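Glutamyl endopeptidase (Staphylococcus epidermidis, PDB 6PYM) is a secreted serine endopeptidase of the S1B family that probably cuts peptide bonds preferentially after glutamate and aspartate. Local coordinates at residues Y19-F24 and K113-S118; N54-K57 and N62-V65; P67-K70 and D74-N77; S92-L97 and Q203-N208; I183-V188 and S194-N199. The protein carries 1 engineered substitution. All coordinates share one frame; numbering follows the deposited sequence.

Interaction 1: Y19-F24 and K113-S118; sequences YDAVSF and KPATIS
A chi1 of 60° sets the CG of Asp-20 between its own backbone N and carbonyl carbon, and the carboxylate is thereby held out toward Lys-113. The carboxylate deals with both polar groups of that residue's backbone. OD2 of Asp-20 accepts from the Lys-113 N at 3.0 Å. The bond is fairly straight at the hydrogen, 164°, but the donor comes from above the carboxylate plane, 50° out of it. OD1 works through a water, which donates to Asp-20 OD1 and to Lys-113 O, 2.7 Å in each case. The lysine chain itself leads away, so no salt bridge forms. Beside this polar grip the methyl of Ala-21 packs close to the same segment. Its CB lies 3.6 Å from Lys-113 O and 4.1 Å from the CB of Ala-115. Asp-20 and Ala-21 are the two middle residues of a type I turn closed by Val-22 N to Tyr-19 O, 3.0 Å. Ala-115 also bonds to the backbone of Val-40 and packs on Val-180, one in each beta-sheet. The arrangement is that of a two-barrel, chymotrypsin-like protease: a turn leading into barrel strand 22-27 clasps the connector that runs to the second domain.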
# COMPACT_ATOMS: atom_id res chain seq x y z
N TYR A 19 10.03 -2.46 -5.24
CA TYR A 19 9.95 -1.86 -3.92
C TYR A 19 9.83 -0.34 -3.96
O TYR A 19 9.35 0.25 -2.99
CB TYR A 19 11.16 -2.26 -3.09
CG TYR A 19 11.24 -3.75 -2.90
CD1 TYR A 19 10.33 -4.41 -2.09
CD2 TYR A 19 12.21 -4.50 -3.56
CE1 TYR A 19 10.38 -5.78 -1.92
CE2 TYR A 19 12.27 -5.87 -3.40
CZ TYR A 19 11.35 -6.51 -2.58
OH TYR A 19 11.42 -7.88 -2.44
N ASP A 20 10.24 0.30 -5.06
CA ASP A 20 10.30 1.75 -5.06
C ASP A 20 8.94 2.38 -4.81
O ASP A 20 8.85 3.43 -4.16
CB ASP A 20 10.95 2.31 -6.34
CG ASP A 20 10.22 1.93 -7.63
OD1 ASP A 20 9.36 1.02 -7.63
OD2 ASP A 20 10.56 2.54 -8.68
N ALA A 21 7.87 1.76 -5.30
CA ALA A 21 6.53 2.32 -5.16
C ALA A 21 5.96 2.14 -3.77
O ALA A 21 4.97 2.81 -3.42
CB ALA A 21 5.59 1.70 -6.20
N VAL A 22 6.51 1.23 -2.98
CA VAL A 22 6.06 1.03 -1.61
C VAL A 22 6.37 2.28 -0.80
O VAL A 22 7.50 2.79 -0.84
CB VAL A 22 6.72 -0.22 -1.01
CG1 VAL A 22 6.25 -0.45 0.43
CG2 VAL A 22 6.42 -1.45 -1.87
N SER A 23 5.38 2.79 -0.05
CA SER A 23 5.47 4.12 0.54
C SER A 23 5.10 4.13 2.01
O SER A 23 4.18 3.42 2.45
CB SER A 23 4.58 5.10 -0.20
OG SER A 23 4.91 5.16 -1.59
N PHE A 24 5.81 4.96 2.76
CA PHE A 24 5.58 5.19 4.18
C PHE A 24 4.73 6.44 4.37
O PHE A 24 4.97 7.46 3.72
CB PHE A 24 6.95 5.37 4.86
CG PHE A 24 6.89 5.88 6.27
CD1 PHE A 24 6.47 5.07 7.31
CD2 PHE A 24 7.31 7.17 6.57
CE1 PHE A 24 6.43 5.55 8.61
CE2 PHE A 24 7.29 7.65 7.86
CZ PHE A 24 6.85 6.84 8.88
N LYS A 113 8.78 4.36 -10.20
CA LYS A 113 7.90 3.74 -11.20
C LYS A 113 6.58 3.36 -10.54
O LYS A 113 6.59 2.57 -9.58
CB LYS A 113 8.54 2.49 -11.78
CG LYS A 113 7.79 1.95 -12.99
CD LYS A 113 8.52 0.77 -13.63
CE LYS A 113 7.88 0.37 -14.95
NZ LYS A 113 6.49 -0.13 -14.79
N PRO A 114 5.45 3.86 -11.01
CA PRO A 114 4.17 3.41 -10.44
C PRO A 114 4.04 1.90 -10.53
O PRO A 114 4.47 1.27 -11.50
CB PRO A 114 3.13 4.13 -11.31
CG PRO A 114 3.83 5.38 -11.74
CD PRO A 114 5.25 4.93 -12.01
N ALA A 115 3.45 1.32 -9.49
CA ALA A 115 3.29 -0.12 -9.43
C ALA A 115 2.34 -0.60 -10.52
O ALA A 115 1.44 0.12 -10.96
CB ALA A 115 2.73 -0.53 -8.07
N THR A 116 2.57 -1.83 -10.97
CA THR A 116 1.64 -2.49 -11.87
C THR A 116 0.54 -3.15 -11.05
O THR A 116 0.82 -3.86 -10.08
CB THR A 116 2.38 -3.56 -12.68
OG1 THR A 116 3.43 -2.96 -13.44
CG2 THR A 116 1.42 -4.28 -13.63
N ILE A 117 -0.71 -2.91 -11.44
CA ILE A 117 -1.88 -3.53 -10.82
C ILE A 117 -2.20 -4.81 -11.56
O ILE A 117 -2.18 -4.85 -12.80
CB ILE A 117 -3.08 -2.57 -10.91
CG1 ILE A 117 -2.73 -1.18 -10.37
CG2 ILE A 117 -4.30 -3.18 -10.23
CD1 ILE A 117 -2.30 -1.15 -8.92
N SER A 118 -2.53 -5.87 -10.82
CA SER A 118 -3.00 -7.09 -11.46
C SER A 118 -4.46 -6.97 -11.89
O SER A 118 -5.29 -6.41 -11.18
CB SER A 118 -2.86 -8.26 -10.50
OG SER A 118 -3.32 -9.47 -11.09
O HOH W 1 7.39 0.04 -9.16

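Interaction 2: N54-K57 and N62-V65; sequences NGAK and NISV
Ala-56 meets two successive residues, Asn-62 by its carbonyl and Ile-63 by its methyl. The Asn-62 side chain has its CG beside the backbone N and anti to the carbonyl carbon, chi1 -69°. This swings the amide over to the carbonyl of Ala-56. ND2 of Asn-62 donates to Ala-56 O at 3.1 Å, with 153° at the hydrogen. The acceptor lies close to the amide plane of Asn-62, and the donor is modestly tilted from the carbonyl plane of Ala-56. The bond thus fixes the rotation of the amide. Behind it the two CB atoms of Ala-56 and Asn-62 rest 4.0 Å apart.

Ile-63 reaches the alanine with its longer branch. Its CG1 also stands beside the backbone N, chi1 -52°, and CD1 continues in an extended line. As a result two carbons of one branch lie alongside a single methyl: Ala-56 CB is 3.6 Å from CG1 and 3.8 Å from CD1 of Ile-63. The CG2 branch points elsewhere and packs on Leu-97.

The backbone of 54-57 is curled into a turn, with Lys-57 N bonded to Asn-54 O at 3.0 Å. This presents the methyl of Ala-56 inward, while the lysine chain leads away. Ile-63 also packs on Ile-25 and Ile-27. The contact therefore draws the chain just after helix 50-53, which carries the predicted catalytic His-51, against the residues that lead into strand 64-67. That strand lies between strands 22-27 and 80-87 of the first barrel.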
# COMPACT_ATOMS: atom_id res chain seq x y z
N ASN A 54 -8.34 8.82 6.90
CA ASN A 54 -9.28 9.39 7.87
C ASN A 54 -8.54 10.01 9.06
O ASN A 54 -9.09 10.90 9.73
CB ASN A 54 -10.26 8.33 8.39
CG ASN A 54 -11.30 7.89 7.35
OD1 ASN A 54 -11.50 8.54 6.32
ND2 ASN A 54 -11.97 6.76 7.63
N GLY A 55 -7.32 9.55 9.35
CA GLY A 55 -6.56 10.10 10.45
C GLY A 55 -6.17 11.55 10.27
O GLY A 55 -5.83 12.22 11.25
N ALA A 56 -6.21 12.05 9.04
CA ALA A 56 -5.93 13.45 8.76
C ALA A 56 -7.11 14.37 9.07
O ALA A 56 -6.96 15.59 8.95
CB ALA A 56 -5.52 13.63 7.30
N LYS A 57 -8.27 13.81 9.43
CA LYS A 57 -9.43 14.59 9.86
C LYS A 57 -9.85 15.62 8.81
O LYS A 57 -10.16 16.77 9.13
CB LYS A 57 -9.21 15.23 11.23
CG LYS A 57 -8.95 14.23 12.34
CD LYS A 57 -9.26 14.83 13.70
CE LYS A 57 -10.71 15.29 13.78
NZ LYS A 57 -11.48 14.61 14.85
N ASN A 62 -2.16 17.31 5.99
CA ASN A 62 -1.60 16.67 7.17
C ASN A 62 -0.88 15.37 6.86
O ASN A 62 -0.23 14.81 7.76
CB ASN A 62 -2.71 16.38 8.19
CG ASN A 62 -3.28 17.65 8.81
OD1 ASN A 62 -2.60 18.66 8.94
ND2 ASN A 62 -4.54 17.58 9.22
N ILE A 63 -0.97 14.85 5.64
CA ILE A 63 -0.44 13.54 5.31
C ILE A 63 0.87 13.70 4.55
O ILE A 63 0.91 14.36 3.50
CB ILE A 63 -1.44 12.73 4.47
CG1 ILE A 63 -2.80 12.69 5.16
CG2 ILE A 63 -0.91 11.32 4.26
CD1 ILE A 63 -3.88 12.07 4.30
N SER A 64 1.94 13.09 5.06
CA SER A 64 3.22 13.00 4.37
C SER A 64 3.40 11.60 3.80
O SER A 64 3.22 10.61 4.51
CB SER A 64 4.36 13.29 5.34
OG SER A 64 4.37 14.64 5.76
N VAL A 65 3.81 11.53 2.54
CA VAL A 65 4.03 10.27 1.84
C VAL A 65 5.49 10.20 1.43
O VAL A 65 5.98 11.09 0.72
CB VAL A 65 3.13 10.16 0.60
CG1 VAL A 65 3.40 8.85 -0.14
CG2 VAL A 65 1.66 10.27 1.00

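Interaction 3: P67-K70 and D74-N77; sequences PSAK and DYPN
The ring of Tyr-75 takes the methyl of Ala-69 at its edge, close to the ring plane, with Ala-69 CB 3.6 Å from Tyr-75 CD1. The same ring stacks with that of His-66. The other flat group is the amide of Asn-77. Its ND2 donates to Ser-68 OG at 2.9 Å, almost within the amide plane but bent at the hydrogen, 138°. Ser-68 OG is also hydrogen-bonded to Asp-20 O, so this hydroxyl joins the loop to the turn at 19-22. Lys-70 N bonds to Asp-74 O at 3.0 Å and meets it nearly end-on, with a C=O...N angle of 178°. Further along, a water accepts from Asn-77 N and donates to Pro-67 O, the latter at 2.8 Å. It fills the place of a direct backbone bond. Pro-76 lays CG against Ser-68 O, 3.4 Å away. Lys-70 and Asp-74 form no salt bridge, since NZ of Lys-70 stays 4.6 Å from OD2 of Asp-74. A second water links those two atoms. The two segments run in nearly opposite directions, with one direct backbone bond and one water-bridged backbone pair between them. This is the irregular end of a beta hairpin, joining barrel strands 64-67 and 80-87.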
# COMPACT_ATOMS: atom_id res chain seq x y z
N PRO A 67 7.77 7.76 -0.58
CA PRO A 67 7.97 6.54 -1.37
C PRO A 67 9.40 6.05 -1.19
O PRO A 67 10.34 6.84 -1.14
CB PRO A 67 7.71 7.00 -2.81
CG PRO A 67 8.08 8.46 -2.80
CD PRO A 67 7.70 8.97 -1.43
N SER A 68 9.55 4.73 -1.08
CA SER A 68 10.86 4.10 -0.97
C SER A 68 11.57 4.43 0.33
O SER A 68 12.80 4.32 0.40
CB SER A 68 11.80 4.43 -2.15
OG SER A 68 11.11 4.75 -3.35
N ALA A 69 10.84 4.85 1.37
CA ALA A 69 11.49 5.16 2.64
C ALA A 69 12.29 3.96 3.13
O ALA A 69 11.83 2.82 3.04
CB ALA A 69 10.44 5.53 3.68
N LYS A 70 13.49 4.24 3.62
CA LYS A 70 14.40 3.19 4.08
C LYS A 70 14.56 3.15 5.59
O LYS A 70 14.67 2.05 6.16
CB LYS A 70 15.77 3.32 3.41
CG LYS A 70 16.72 2.19 3.79
CD LYS A 70 18.02 2.26 3.03
CE LYS A 70 18.94 1.13 3.45
NZ LYS A 70 19.25 1.17 4.90
N ASP A 74 16.37 8.37 6.40
CA ASP A 74 16.76 8.01 5.03
C ASP A 74 15.48 7.90 4.19
O ASP A 74 14.89 6.82 4.06
CB ASP A 74 17.57 6.73 5.00
CG ASP A 74 18.22 6.47 3.66
OD1 ASP A 74 17.81 7.09 2.66
OD2 ASP A 74 19.15 5.63 3.59
N TYR A 75 15.09 9.02 3.61
CA TYR A 75 13.97 9.10 2.68
C TYR A 75 14.58 9.45 1.33
O TYR A 75 14.67 10.64 0.97
CB TYR A 75 13.01 10.20 3.14
CG TYR A 75 12.36 9.93 4.48
CD1 TYR A 75 11.57 8.80 4.68
CD2 TYR A 75 12.52 10.81 5.54
CE1 TYR A 75 10.95 8.56 5.90
CE2 TYR A 75 11.91 10.58 6.77
CZ TYR A 75 11.13 9.45 6.94
OH TYR A 75 10.51 9.20 8.14
N PRO A 76 15.04 8.47 0.55
CA PRO A 76 15.81 8.80 -0.66
C PRO A 76 15.02 9.57 -1.68
O PRO A 76 15.59 10.34 -2.47
CB PRO A 76 16.24 7.42 -1.19
CG PRO A 76 15.24 6.47 -0.61
CD PRO A 76 14.91 7.01 0.75
N ASN A 77 13.70 9.40 -1.71
CA ASN A 77 12.83 10.13 -2.62
C ASN A 77 12.06 11.25 -1.93
O ASN A 77 11.09 11.75 -2.48
CB ASN A 77 11.93 9.16 -3.38
CG ASN A 77 12.70 8.36 -4.40
OD1 ASN A 77 13.57 8.91 -5.09
ND2 ASN A 77 12.45 7.07 -4.49
O HOH W 2 11.61 8.76 0.38
O HOH W 3 20.18 4.07 5.32

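Interaction 4: S92-L97 and Q203-N208; sequences SDLAIL and QQFLRN
Ile-96 drives its longer branch against the ring of Phe-205. CD1 of Ile-96 lies 3.5 Å from CZ of Phe-205, and CG1 of Ile-96 is 3.7 Å from CE2 of the same ring. The approach is oblique. The two side chains come from opposite directions and meet between strand and helix. Leu-94 adds a looser touch, its CD2 4.3 Å from Phe-205 CE2. Leu-206 stands at the margin, with CD2 4.5 Å from Ile-96 CD1. All four side chains are buried, and the contact contains no polar bond.

Torsions and backbone place these groups. The Phe-205 ring extends from the helix with CG anti to the backbone N, chi1 166°, which carries it toward the strand. Leu-94 and Ile-96 point to the helix, while Ala-95 between them points away, as expected of an extended chain. Just before them Asp-93 centres an inverse gamma turn, marked by a weak bond from Leu-94 N to Ser-92 O, 2.9 Å. Asp-93, predicted to belong to the charge relay, bonds through OD2 to ND1 of His-51.

Around the contact, Tyr-88 meets the Phe-205 ring edge-to-face, and Ile-86 and Leu-47 also pack here. The helix 200-209 near the C-terminus thus lies against barrel strands 95-99, 80-87 and 45-48, an arrangement familiar from chymotrypsin-like proteases.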
# COMPACT_ATOMS: atom_id res chain seq x y z
N SER A 92 -15.42 -0.91 1.23
CA SER A 92 -14.10 -1.49 1.49
C SER A 92 -13.13 -0.38 1.88
O SER A 92 -13.32 0.79 1.54
CB SER A 92 -13.57 -2.24 0.27
OG SER A 92 -14.41 -3.35 -0.03
N ASP A 93 -12.06 -0.79 2.57
CA ASP A 93 -11.11 0.13 3.20
C ASP A 93 -10.04 0.58 2.19
O ASP A 93 -8.84 0.31 2.35
CB ASP A 93 -10.47 -0.56 4.40
CG ASP A 93 -9.85 0.39 5.38
OD1 ASP A 93 -9.86 1.61 5.15
OD2 ASP A 93 -9.32 -0.12 6.40
N LEU A 94 -10.47 1.30 1.15
CA LEU A 94 -9.59 1.71 0.06
C LEU A 94 -9.79 3.18 -0.24
O LEU A 94 -10.93 3.64 -0.38
CB LEU A 94 -9.90 0.91 -1.20
CG LEU A 94 -9.09 1.27 -2.44
CD1 LEU A 94 -7.59 0.98 -2.24
CD2 LEU A 94 -9.64 0.54 -3.66
N ALA A 95 -8.69 3.91 -0.39
CA ALA A 95 -8.74 5.29 -0.83
C ALA A 95 -7.56 5.58 -1.74
O ALA A 95 -6.47 5.02 -1.57
CB ALA A 95 -8.71 6.26 0.35
N ILE A 96 -7.78 6.47 -2.71
CA ILE A 96 -6.70 7.10 -3.44
C ILE A 96 -6.32 8.36 -2.68
O ILE A 96 -7.20 9.12 -2.26
CB ILE A 96 -7.15 7.47 -4.87
CG1 ILE A 96 -7.57 6.22 -5.66
CG2 ILE A 96 -6.05 8.26 -5.59
CD1 ILE A 96 -8.30 6.54 -6.97
N LEU A 97 -5.03 8.58 -2.51
CA LEU A 97 -4.54 9.86 -2.03
C LEU A 97 -3.75 10.49 -3.17
O LEU A 97 -2.73 9.94 -3.61
CB LEU A 97 -3.66 9.73 -0.79
CG LEU A 97 -3.09 11.06 -0.28
CD1 LEU A 97 -4.18 12.00 0.23
CD2 LEU A 97 -2.07 10.81 0.81
N GLN A 203 -11.05 -1.94 -10.22
CA GLN A 203 -10.28 -1.53 -11.39
C GLN A 203 -10.96 -0.39 -12.14
O GLN A 203 -10.28 0.51 -12.65
CB GLN A 203 -10.03 -2.73 -12.29
CG GLN A 203 -9.07 -3.73 -11.67
CD GLN A 203 -9.00 -5.03 -12.42
OE1 GLN A 203 -8.92 -5.04 -13.65
NE2 GLN A 203 -9.04 -6.14 -11.70
N GLN A 204 -12.29 -0.40 -12.20
CA GLN A 204 -13.01 0.70 -12.83
C GLN A 204 -12.80 2.00 -12.07
O GLN A 204 -12.54 3.05 -12.66
CB GLN A 204 -14.50 0.37 -12.93
CG GLN A 204 -14.80 -0.76 -13.88
CD GLN A 204 -16.26 -1.16 -13.87
OE1 GLN A 204 -17.02 -0.77 -12.99
NE2 GLN A 204 -16.66 -1.94 -14.87
N PHE A 205 -12.89 1.94 -10.74
CA PHE A 205 -12.61 3.10 -9.90
C PHE A 205 -11.21 3.64 -10.15
O PHE A 205 -11.01 4.85 -10.24
CB PHE A 205 -12.81 2.69 -8.43
CG PHE A 205 -12.24 3.66 -7.41
CD1 PHE A 205 -12.84 4.88 -7.17
CD2 PHE A 205 -11.14 3.29 -6.64
CE1 PHE A 205 -12.33 5.74 -6.21
CE2 PHE A 205 -10.64 4.15 -5.69
CZ PHE A 205 -11.23 5.37 -5.47
N LEU A 206 -10.22 2.75 -10.29
CA LEU A 206 -8.86 3.20 -10.56
C LEU A 206 -8.77 3.90 -11.91
O LEU A 206 -8.20 4.99 -12.02
CB LEU A 206 -7.89 2.02 -10.50
CG LEU A 206 -7.76 1.33 -9.15
CD1 LEU A 206 -6.77 0.17 -9.27
CD2 LEU A 206 -7.33 2.32 -8.05
N ARG A 207 -9.31 3.28 -12.97
CA ARG A 207 -9.23 3.87 -14.30
C ARG A 207 -9.90 5.24 -14.35
O ARG A 207 -9.44 6.14 -15.06
CB ARG A 207 -9.87 2.95 -15.34
CG ARG A 207 -9.04 1.75 -15.68
CD ARG A 207 -9.64 0.98 -16.85
NE ARG A 207 -8.77 -0.13 -17.19
CZ ARG A 207 -9.00 -1.41 -16.90
NH1 ARG A 207 -10.11 -1.76 -16.28
NH2 ARG A 207 -8.12 -2.34 -17.25
N ASN A 208 -11.00 5.40 -13.62
CA ASN A 208 -11.77 6.64 -13.69
C ASN A 208 -11.17 7.77 -12.87
O ASN A 208 -11.64 8.91 -12.99
CB ASN A 208 -13.22 6.37 -13.32
CG ASN A 208 -13.92 5.57 -14.39
OD1 ASN A 208 -13.71 5.81 -15.58
ND2 ASN A 208 -14.71 4.59 -13.99

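Interaction 5: I183-V188 and S194-N199; sequences IHYGGV and SSVYIN
Ser-194 O is gripped by two successive backbone N-H groups. Tyr-185 N donates to it at 2.9 Å, straight at the hydrogen (179°) and in the carbonyl plane. Gly-186 N adds a weak bond of 3.4 Å. Tyr-185 and Gly-186 therefore both face Ser-194, which makes a classic beta bulge. Ser-194 N answers with a bond to Gly-186 O, 2.7 Å. On the other side of the bulge Ile-183 and Val-196 form a hydrogen-bonded antiparallel pair, with Val-196 N to Ile-183 O at 2.8 Å.

With chi1 at 69°, the Tyr-185 ring folds back across the partner strand. Ser-194 O lies over one ring face, and Val-196 N is at the ring edge. Tyr-185 CZ sits 3.5 Å from Ser-194 CB. The two hydroxyls, Tyr-185 OH and Ser-194 OG, do not bond each other but each take one oxygen of Glu-157. His-184 ND1 comes near Ser-194 O without bonding it and pairs with Tyr-160 OH.

CB of Tyr-185 packs against OD2 of Asp-93, 3.4 Å away. The chemistry is thus mainly backbone bonding, with Tyr-185 and Ser-194 both tied to Glu-157. This is consistent with a well-ordered hairpin beside the predicted catalytic aspartate.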
# COMPACT_ATOMS: atom_id res chain seq x y z
N ILE A 183 -4.88 -4.36 -1.44
CA ILE A 183 -4.33 -3.37 -0.52
C ILE A 183 -4.66 -3.84 0.89
O ILE A 183 -5.84 -3.89 1.28
CB ILE A 183 -4.90 -1.96 -0.79
CG1 ILE A 183 -4.57 -1.50 -2.23
CG2 ILE A 183 -4.40 -0.97 0.25
CD1 ILE A 183 -3.09 -1.32 -2.52
N HIS A 184 -3.63 -4.20 1.65
CA HIS A 184 -3.81 -4.68 3.01
C HIS A 184 -4.54 -3.64 3.85
O HIS A 184 -4.29 -2.44 3.73
CB HIS A 184 -2.43 -4.92 3.62
CG HIS A 184 -2.48 -5.30 5.05
ND1 HIS A 184 -2.86 -6.56 5.48
CD2 HIS A 184 -2.27 -4.57 6.17
CE1 HIS A 184 -2.84 -6.59 6.80
NE2 HIS A 184 -2.49 -5.39 7.24
N TYR A 185 -5.44 -4.10 4.73
CA TYR A 185 -6.07 -3.17 5.68
C TYR A 185 -6.03 -3.58 7.14
O TYR A 185 -6.19 -2.70 8.00
CB TYR A 185 -7.51 -2.79 5.28
CG TYR A 185 -8.54 -3.88 5.39
CD1 TYR A 185 -9.24 -4.09 6.58
CD2 TYR A 185 -8.85 -4.68 4.30
CE1 TYR A 185 -10.20 -5.09 6.67
CE2 TYR A 185 -9.81 -5.67 4.38
CZ TYR A 185 -10.48 -5.86 5.57
OH TYR A 185 -11.44 -6.84 5.66
N GLY A 186 -5.81 -4.85 7.47
CA GLY A 186 -5.81 -5.27 8.86
C GLY A 186 -6.02 -6.77 8.95
O GLY A 186 -5.81 -7.48 7.98
N GLY A 187 -6.43 -7.23 10.13
CA GLY A 187 -6.68 -8.65 10.27
C GLY A 187 -7.46 -8.98 11.53
O GLY A 187 -7.86 -8.09 12.30
N VAL A 188 -7.65 -10.27 11.74
CA VAL A 188 -8.41 -10.80 12.86
C VAL A 188 -7.48 -11.73 13.63
O VAL A 188 -6.96 -12.70 13.06
CB VAL A 188 -9.68 -11.53 12.41
CG1 VAL A 188 -10.42 -12.11 13.61
CG2 VAL A 188 -10.60 -10.59 11.64
N SER A 194 -6.19 -9.41 6.11
CA SER A 194 -7.16 -9.07 5.08
C SER A 194 -6.72 -7.87 4.26
O SER A 194 -6.11 -6.92 4.77
CB SER A 194 -8.51 -8.69 5.70
OG SER A 194 -9.05 -9.73 6.48
N SER A 195 -7.12 -7.89 2.99
CA SER A 195 -6.87 -6.81 2.05
C SER A 195 -8.13 -6.55 1.23
O SER A 195 -9.03 -7.39 1.11
CB SER A 195 -5.73 -7.18 1.10
OG SER A 195 -6.08 -8.26 0.24
N VAL A 196 -8.18 -5.34 0.67
CA VAL A 196 -9.15 -5.00 -0.36
C VAL A 196 -8.68 -5.63 -1.65
O VAL A 196 -7.61 -5.29 -2.17
CB VAL A 196 -9.30 -3.49 -0.52
CG1 VAL A 196 -10.39 -3.18 -1.56
CG2 VAL A 196 -9.62 -2.83 0.81
N TYR A 197 -9.49 -6.54 -2.19
CA TYR A 197 -9.17 -7.23 -3.43
C TYR A 197 -9.47 -6.32 -4.61
O TYR A 197 -10.56 -5.75 -4.70
CB TYR A 197 -10.05 -8.47 -3.51
CG TYR A 197 -9.80 -9.41 -4.66
CD1 TYR A 197 -8.51 -9.82 -4.99
CD2 TYR A 197 -10.85 -9.92 -5.40
CE1 TYR A 197 -8.28 -10.70 -6.02
CE2 TYR A 197 -10.63 -10.80 -6.44
CZ TYR A 197 -9.35 -11.19 -6.74
OH TYR A 197 -9.11 -12.07 -7.76
N ILE A 198 -8.50 -6.18 -5.51
CA ILE A 198 -8.68 -5.28 -6.64
C ILE A 198 -9.45 -6.01 -7.74
O ILE A 198 -8.88 -6.50 -8.72
CB ILE A 198 -7.33 -4.69 -7.09
CG1 ILE A 198 -6.73 -3.88 -5.94
CG2 ILE A 198 -7.50 -3.82 -8.34
CD1 ILE A 198 -5.27 -3.48 -6.14
N ASN A 199 -10.76 -6.13 -7.54
CA ASN A 199 -11.62 -6.80 -8.50
C ASN A 199 -11.99 -5.85 -9.64
O ASN A 199 -11.48 -4.73 -9.74
CB ASN A 199 -12.82 -7.44 -7.80
CG ASN A 199 -13.82 -6.42 -7.29
OD1 ASN A 199 -13.72 -5.22 -7.54
ND2 ASN A 199 -14.83 -6.91 -6.59

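How the interactions relate
Interaction 4 is wholly apolar and buried, whereas interaction 5, also buried, is held chiefly by backbone bonds in the second sheet. Interactions 1 and 3 are only partly buried and use waters as well as direct bonds. Interaction 2 is small and mixes one amide bond with methyl packing. Interactions 1, 2 and 4 all reach the first barrel: Val-65 of interaction 2 packs on Ser-23 of interaction 1 and on Leu-97 of interaction 4. Interactions 1 and 3 are joined by a bond from Ser-68 N to Val-22 O. Interactions 4 and 5 meet near Asp-93, and Gln-203 NE2 also bonds to Ile-198 O. Interactions 3 and 5 lie far apart, without touching.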